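Local coordinates for putative uncharacterized protein (Pseudomonas phage 201phi2-1, PDB 3R4V) that is of unknown function but has a tubulin-like fold, with a phage tubulin-like C-terminal domain, and carries a bound guanosine-5'-diphosphate in the model, at residues S231-P236 / V240-P245. Residues are numbered along the deposited sequence; the frame is centred on the assembly and turned at random.
Sequences SLYLDP and VAFGTP
The hydroxyl of Y233 is where this contact comes together: a water lies 3.0 Å from its OH, and the V240 backbone N-H aims at the same oxygen. This is the C-terminal domain of a tubulin-like protein, where strand 228-233 runs out into the connection that leads to the edge strand 247-252. The hydrogen bond from V240 N to Y233 OH is nearly straight (178°) but weak at 3.5 Å. The water donates to V240 O at 3.0 Å, so the tyrosine oxygen meets the amide of V240 directly and its carbonyl through the water. That water sits at the edge of the phenol ring, in its plane. CG of Y233 lies anti to its carbonyl carbon (chi1 -68°), which sends the ring across to the returning loop, touching V250 and Q264 on the two neighbouring strands.

Just beyond V240 the chain bends in an inverse gamma turn centred on A241, closed by a weak bond from F242 N to V240 O at 2.9 Å. V240 O therefore takes both this amide and the water. After the turn F242 packs its ring against helix 217-221 and meets H266 edge-to-face. H266 also hydrogen-bonds S231 OG through its ND1, so one imidazole serves both the strand serine and the F242 ring. Phenylalanine and tyrosine meet edge to hydroxyl, not ring on ring: the Y233 OH lies in the plane of the F242 ring, 3.7 Å from CE2.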
loop_
_atom_site.group_PDB
_atom_site.type_symbol
_atom_site.label_atom_id
_atom_site.label_comp_id
_atom_site.label_asym_id
_atom_site.label_seq_id
_atom_site.Cartn_x
_atom_site.Cartn_y
_atom_site.Cartn_z
ATOM N N SER A 231 15.759 -12.228 -6.528
ATOM C CA SER A 231 16.737 -12.340 -5.445
ATOM C C SER A 231 17.962 -11.468 -5.701
ATOM O O SER A 231 18.487 -11.447 -6.812
ATOM C CB SER A 231 17.177 -13.798 -5.263
ATOM O OG SER A 231 16.088 -14.596 -4.818
ATOM N N LEU A 232 18.401 -10.738 -4.673
ATOM C CA LEU A 232 19.652 -9.990 -4.738
ATOM C C LEU A 232 20.686 -10.634 -3.827
ATOM O O LEU A 232 20.382 -10.978 -2.689
ATOM C CB LEU A 232 19.440 -8.539 -4.315
ATOM C CG LEU A 232 18.495 -7.717 -5.203
ATOM C CD1 LEU A 232 18.356 -6.304 -4.664
ATOM C CD2 LEU A 232 19.001 -7.706 -6.644
ATOM N N TYR A 233 21.910 -10.787 -4.323
ATOM C CA TYR A 233 22.982 -11.363 -3.522
ATOM C C TYR A 233 24.217 -10.477 -3.564
ATOM O O TYR A 233 24.620 -10.021 -4.630
ATOM C CB TYR A 233 23.375 -12.745 -4.049
ATOM C CG TYR A 233 22.343 -13.846 -3.893
ATOM C CD1 TYR A 233 22.230 -14.552 -2.704
ATOM C CD2 TYR A 233 21.507 -14.194 -4.944
ATOM C CE1 TYR A 233 21.308 -15.572 -2.560
ATOM C CE2 TYR A 233 20.579 -15.220 -4.815
ATOM C CZ TYR A 233 20.484 -15.902 -3.616
ATOM O OH TYR A 233 19.568 -16.915 -3.466
ATOM N N LEU A 234 24.832 -10.257 -2.408
ATOM C CA LEU A 234 26.117 -9.565 -2.347
ATOM C C LEU A 234 27.256 -10.550 -2.602
ATOM O O LEU A 234 28.222 -10.233 -3.292
ATOM C CB LEU A 234 26.298 -8.887 -0.989
ATOM C CG LEU A 234 27.598 -8.109 -0.765
ATOM C CD1 LEU A 234 27.832 -7.111 -1.883
ATOM C CD2 LEU A 234 27.548 -7.400 0.577
ATOM N N ASP A 235 27.126 -11.746 -2.036
ATOM C CA ASP A 235 28.096 -12.816 -2.237
ATOM C C ASP A 235 27.524 -13.752 -3.288
ATOM O O ASP A 235 26.616 -14.532 -2.995
ATOM C CB ASP A 235 28.317 -13.572 -0.921
ATOM C CG ASP A 235 29.413 -14.623 -1.012
ATOM O OD1 ASP A 235 29.817 -14.998 -2.136
ATOM O OD2 ASP A 235 29.861 -15.090 0.056
ATOM N N PRO A 236 28.043 -13.675 -4.525
ATOM C CA PRO A 236 27.468 -14.496 -5.599
ATOM C C PRO A 236 27.669 -15.992 -5.362
ATOM O O PRO A 236 27.036 -16.805 -6.038
ATOM C CB PRO A 236 28.230 -14.034 -6.847
ATOM C CG PRO A 236 29.497 -13.427 -6.323
ATOM C CD PRO A 236 29.132 -12.807 -5.007
ATOM N N VAL A 240 21.397 -19.618 -4.689
ATOM C CA VAL A 240 20.757 -20.925 -4.763
ATOM C C VAL A 240 19.383 -20.795 -5.409
ATOM O O VAL A 240 18.544 -20.021 -4.950
ATOM C CB VAL A 240 20.601 -21.557 -3.370
ATOM C CG1 VAL A 240 19.687 -22.769 -3.440
ATOM C CG2 VAL A 240 21.961 -21.935 -2.804
ATOM N N ALA A 241 19.162 -21.541 -6.486
ATOM C CA ALA A 241 17.889 -21.487 -7.191
ATOM C C ALA A 241 16.831 -22.282 -6.438
ATOM O O ALA A 241 16.532 -23.419 -6.790
ATOM C CB ALA A 241 18.047 -22.023 -8.611
ATOM N N PHE A 242 16.264 -21.675 -5.402
ATOM C CA PHE A 242 15.316 -22.365 -4.535
ATOM C C PHE A 242 13.874 -22.031 -4.899
ATOM O O PHE A 242 13.617 -21.139 -5.709
ATOM C CB PHE A 242 15.565 -21.970 -3.083
ATOM C CG PHE A 242 15.345 -20.509 -2.815
ATOM C CD1 PHE A 242 14.076 -20.021 -2.575
ATOM C CD2 PHE A 242 16.411 -19.626 -2.807
ATOM C CE1 PHE A 242 13.871 -18.680 -2.329
ATOM C CE2 PHE A 242 16.212 -18.280 -2.563
ATOM C CZ PHE A 242 14.939 -17.808 -2.324
ATOM N N GLY A 243 12.934 -22.744 -4.285
ATOM C CA GLY A 243 11.523 -22.477 -4.489
ATOM C C GLY A 243 10.973 -23.004 -5.803
ATOM O O GLY A 243 11.705 -23.604 -6.596
ATOM N N THR A 244 9.680 -22.771 -6.027
ATOM C CA THR A 244 8.983 -23.194 -7.241
ATOM C C THR A 244 8.226 -22.063 -7.966
ATOM O O THR A 244 7.139 -22.283 -8.504
ATOM C CB THR A 244 7.964 -24.307 -6.918
ATOM O OG1 THR A 244 7.292 -23.991 -5.691
ATOM C CG2 THR A 244 8.660 -25.645 -6.771
ATOM N N PRO A 245 8.789 -20.847 -7.987
ATOM C CA PRO A 245 8.050 -19.787 -8.677
ATOM C C PRO A 245 8.007 -20.023 -10.181
ATOM O O PRO A 245 8.829 -20.767 -10.720
ATOM C CB PRO A 245 8.882 -18.543 -8.382
ATOM C CG PRO A 245 10.261 -19.059 -8.210
ATOM C CD PRO A 245 10.112 -20.388 -7.532
HETATM O O HOH W 1 17.770 -17.295 -5.893
#